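Local coordinates for DisA protein (Sorangium cellulosum, PDB 6CCA), which probably adds two methyl groups to one carbon of a polyketide intermediate, acting as the gem-dimethylating methyltransferase of the disorazol assembly line, at residues A152-A160 against L187-A198. Residues are numbered along the deposited sequence; the frame is centred on the assembly and turned at random.
Sequences APYVRLLWA and LMGPLYKGNATA
Segment 152-160 of helix 152-163 runs past residues 187-192, Pro153 nearest Leu191 (CA to CA 5.8 Å) and Leu157 nearest Leu187, while the phenol of Tyr154 reaches on to the start of the next helix. There Tyr154 OH donates to Asn195 OD1 at 2.9 Å, in the plane of the ring, which stands 77° from the amide. Asn195 is the N-cap: OD1 also accepts from Ala198 N, and the two donors arrive from opposite faces of the amide. Its ND2 donates to Pro190 O and Leu191 O, so both ends of the amide are engaged and its rotation is fixed. Leu191 covers one face of the Tyr154 ring, with CG 4.1 Å from CE2. Leu157, its CG anti to the backbone N (chi1 176°), spreads its methyls over the second segment, CD1 on Leu187 CD1 and CD2 on Leu191 CD2 and Met188 SD. Leu187 divides its methyls, CD1 against Ala160 CB and CD2 over a face of the Arg156 guanidinium. Waters bridge Pro153 O to Leu187 O and Tyr154 OH to Leu191 O. The contact thus ties helix 152-163 to the capped start of helix 196-216, which leads into strand 226-231 of the methyltransferase sheet; Phe58 and Phe343 meet the Tyr154 ring edge-to-face.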
loop_
_atom_site.group_PDB
_atom_site.type_symbol
_atom_site.label_atom_id
_atom_site.label_comp_id
_atom_site.label_asym_id
_atom_site.label_seq_id
_atom_site.Cartn_x
_atom_site.Cartn_y
_atom_site.Cartn_z
ATOM N N ALA A 152 12.235 -12.572 -2.670
ATOM C CA ALA A 152 11.709 -13.953 -2.520
ATOM C C ALA A 152 10.225 -14.025 -2.068
ATOM O O ALA A 152 9.442 -14.816 -2.622
ATOM C CB ALA A 152 12.623 -14.774 -1.599
ATOM N N PRO A 153 9.799 -13.234 -1.052
ATOM C CA PRO A 153 8.388 -13.377 -0.645
ATOM C C PRO A 153 7.391 -12.875 -1.670
ATOM O O PRO A 153 6.279 -13.388 -1.737
ATOM C CB PRO A 153 8.287 -12.543 0.625
ATOM C CG PRO A 153 9.486 -11.642 0.565
ATOM C CD PRO A 153 10.554 -12.391 -0.108
ATOM N N TYR A 154 7.837 -11.934 -2.510
ATOM C CA TYR A 154 7.024 -11.449 -3.624
ATOM C C TYR A 154 6.909 -12.554 -4.697
ATOM O O TYR A 154 5.813 -12.808 -5.207
ATOM C CB TYR A 154 7.628 -10.181 -4.229
ATOM C CG TYR A 154 7.812 -9.064 -3.200
ATOM C CD1 TYR A 154 8.922 -9.055 -2.357
ATOM C CD2 TYR A 154 6.930 -8.050 -3.086
ATOM C CE1 TYR A 154 9.095 -8.131 -1.387
ATOM C CE2 TYR A 154 7.065 -7.075 -2.088
ATOM C CZ TYR A 154 8.166 -7.105 -1.249
ATOM O OH TYR A 154 8.427 -6.169 -0.237
ATOM N N VAL A 155 8.017 -13.216 -4.983
ATOM C CA VAL A 155 8.055 -14.312 -5.965
ATOM C C VAL A 155 7.116 -15.433 -5.486
ATOM O O VAL A 155 6.264 -15.947 -6.225
ATOM C CB VAL A 155 9.478 -14.836 -6.176
ATOM C CG1 VAL A 155 9.492 -16.096 -7.014
ATOM C CG2 VAL A 155 10.320 -13.759 -6.854
ATOM N N ARG A 156 7.272 -15.788 -4.214
ATOM C CA ARG A 156 6.437 -16.803 -3.589
ATOM C C ARG A 156 4.955 -16.483 -3.755
ATOM O O ARG A 156 4.180 -17.322 -4.215
ATOM C CB ARG A 156 6.781 -16.941 -2.104
ATOM C CG ARG A 156 7.971 -17.844 -1.823
ATOM C CD ARG A 156 8.058 -18.198 -0.348
ATOM N NE ARG A 156 6.902 -18.972 0.098
ATOM C CZ ARG A 156 5.984 -18.521 0.947
ATOM N NH1 ARG A 156 6.084 -17.296 1.444
ATOM N NH2 ARG A 156 4.966 -19.295 1.297
ATOM N N LEU A 157 4.561 -15.269 -3.382
ATOM C CA LEU A 157 3.169 -14.868 -3.494
ATOM C C LEU A 157 2.674 -14.939 -4.972
ATOM O O LEU A 157 1.568 -15.365 -5.238
ATOM C CB LEU A 157 2.996 -13.446 -2.965
ATOM C CG LEU A 157 1.557 -12.934 -3.143
ATOM C CD1 LEU A 157 0.586 -13.887 -2.473
ATOM C CD2 LEU A 157 1.352 -11.522 -2.573
ATOM N N LEU A 158 3.458 -14.384 -5.915
ATOM C CA LEU A 158 3.047 -14.437 -7.324
ATOM C C LEU A 158 2.886 -15.866 -7.786
ATOM O O LEU A 158 1.978 -16.174 -8.543
ATOM C CB LEU A 158 4.066 -13.767 -8.205
ATOM C CG LEU A 158 4.112 -12.261 -8.125
ATOM C CD1 LEU A 158 5.111 -11.780 -9.120
ATOM C CD2 LEU A 158 2.749 -11.669 -8.537
ATOM N N TRP A 159 3.800 -16.743 -7.392
ATOM C CA TRP A 159 3.712 -18.169 -7.774
ATOM C C TRP A 159 2.489 -18.855 -7.194
ATOM O O TRP A 159 1.786 -19.561 -7.907
ATOM C CB TRP A 159 5.001 -18.936 -7.430
ATOM C CG TRP A 159 5.097 -20.238 -8.171
ATOM C CD1 TRP A 159 4.880 -21.489 -7.659
ATOM C CD2 TRP A 159 5.270 -20.400 -9.581
ATOM N NE1 TRP A 159 4.981 -22.417 -8.677
ATOM C CE2 TRP A 159 5.186 -21.773 -9.861
ATOM C CE3 TRP A 159 5.520 -19.516 -10.615
ATOM C CZ2 TRP A 159 5.404 -22.292 -11.132
ATOM C CZ3 TRP A 159 5.678 -20.011 -11.887
ATOM C CH2 TRP A 159 5.643 -21.398 -12.137
ATOM N N ALA A 160 2.110 -18.522 -5.955
ATOM C CA ALA A 160 0.882 -19.067 -5.372
ATOM C C ALA A 160 -0.354 -18.582 -6.153
ATOM O O ALA A 160 -1.298 -19.335 -6.392
ATOM C CB ALA A 160 0.781 -18.713 -3.875
ATOM N N LEU A 187 1.709 -16.319 3.483
ATOM C CA LEU A 187 2.181 -15.619 2.253
ATOM C C LEU A 187 2.241 -14.115 2.415
ATOM O O LEU A 187 3.148 -13.471 1.855
ATOM C CB LEU A 187 1.242 -15.886 1.065
ATOM C CG LEU A 187 1.277 -17.295 0.503
ATOM C CD1 LEU A 187 0.258 -17.397 -0.641
ATOM C CD2 LEU A 187 2.655 -17.644 -0.028
ATOM N N MET A 188 1.229 -13.529 3.069
ATOM C CA MET A 188 1.189 -12.046 3.206
ATOM C C MET A 188 2.125 -11.519 4.278
ATOM O O MET A 188 2.723 -10.447 4.142
ATOM C CB MET A 188 -0.230 -11.523 3.413
ATOM C CG MET A 188 -1.120 -11.566 2.172
ATOM S SD MET A 188 -0.465 -10.803 0.638
ATOM C CE MET A 188 -1.996 -10.080 0.047
ATOM N N GLY A 189 2.308 -12.296 5.326
ATOM C CA GLY A 189 3.064 -11.864 6.486
ATOM C C GLY A 189 4.467 -11.493 6.049
ATOM O O GLY A 189 4.913 -10.369 6.314
ATOM N N PRO A 190 5.145 -12.413 5.349
ATOM C CA PRO A 190 6.513 -12.130 4.926
ATOM C C PRO A 190 6.671 -10.954 3.945
ATOM O O PRO A 190 7.833 -10.555 3.671
ATOM C CB PRO A 190 6.971 -13.445 4.281
ATOM C CG PRO A 190 6.055 -14.505 4.867
ATOM C CD PRO A 190 4.770 -13.829 5.116
ATOM N N LEU A 191 5.584 -10.464 3.396
ATOM C CA LEU A 191 5.602 -9.339 2.484
ATOM C C LEU A 191 5.694 -8.031 3.239
ATOM O O LEU A 191 6.373 -7.138 2.850
ATOM C CB LEU A 191 4.337 -9.296 1.677
ATOM C CG LEU A 191 4.393 -9.277 0.181
ATOM C CD1 LEU A 191 4.926 -10.574 -0.306
ATOM C CD2 LEU A 191 2.986 -9.093 -0.336
ATOM N N TYR A 192 4.913 -7.954 4.290
ATOM C CA TYR A 192 4.779 -6.707 5.002
ATOM C C TYR A 192 5.946 -6.397 5.946
ATOM O O TYR A 192 6.132 -5.284 6.313
ATOM C CB TYR A 192 3.569 -6.708 5.898
ATOM C CG TYR A 192 2.245 -7.119 5.385
ATOM C CD1 TYR A 192 1.687 -6.505 4.319
ATOM C CD2 TYR A 192 1.515 -8.052 6.053
ATOM C CE1 TYR A 192 0.433 -6.848 3.873
ATOM C CE2 TYR A 192 0.266 -8.400 5.634
ATOM C CZ TYR A 192 -0.283 -7.797 4.533
ATOM O OH TYR A 192 -1.551 -8.133 4.111
ATOM N N LYS A 193 6.652 -7.434 6.372
ATOM C CA LYS A 193 7.798 -7.289 7.210
ATOM C C LYS A 193 8.763 -8.460 7.070
ATOM O O LYS A 193 8.374 -9.477 6.687
ATOM C CB LYS A 193 7.372 -7.123 8.665
ATOM C CG LYS A 193 6.910 -8.391 9.312
ATOM C CD LYS A 193 6.929 -8.315 10.815
ATOM C CE LYS A 193 6.190 -9.493 11.420
ATOM N NZ LYS A 193 4.738 -9.253 11.467
ATOM N N GLY A 194 10.010 -8.266 7.435
ATOM C CA GLY A 194 11.039 -9.245 7.370
ATOM C C GLY A 194 11.742 -9.337 6.028
ATOM O O GLY A 194 12.466 -10.278 5.785
ATOM N N ASN A 195 11.537 -8.394 5.117
ATOM C CA ASN A 195 12.314 -8.346 3.935
ATOM C C ASN A 195 12.854 -6.903 3.838
ATOM O O ASN A 195 12.306 -6.017 4.459
ATOM C CB ASN A 195 11.479 -8.733 2.718
ATOM C CG ASN A 195 10.263 -7.788 2.441
ATOM O OD1 ASN A 195 10.386 -6.729 1.864
ATOM N ND2 ASN A 195 9.054 -8.220 2.886
ATOM N N ALA A 196 13.920 -6.692 3.117
ATOM C CA ALA A 196 14.626 -5.438 3.205
ATOM C C ALA A 196 13.812 -4.193 2.858
ATOM O O ALA A 196 13.837 -3.209 3.632
ATOM C CB ALA A 196 15.880 -5.454 2.375
ATOM N N THR A 197 13.135 -4.196 1.731
ATOM C CA THR A 197 12.421 -2.965 1.331
ATOM C C THR A 197 11.274 -2.669 2.316
ATOM O O THR A 197 11.127 -1.516 2.769
ATOM C CB THR A 197 11.920 -3.024 -0.128
ATOM O OG1 THR A 197 10.948 -4.048 -0.267
ATOM C CG2 THR A 197 13.095 -3.247 -1.111
ATOM N N ALA A 198 10.468 -3.672 2.672
ATOM C CA ALA A 198 9.353 -3.419 3.616
ATOM C C ALA A 198 9.927 -2.875 4.974
ATOM O O ALA A 198 9.365 -1.951 5.591
ATOM C CB ALA A 198 8.485 -4.646 3.871
HETATM O O HOH W 1 5.283 -14.474 0.587
HETATM O O HOH W 2 5.757 -5.053 0.745
#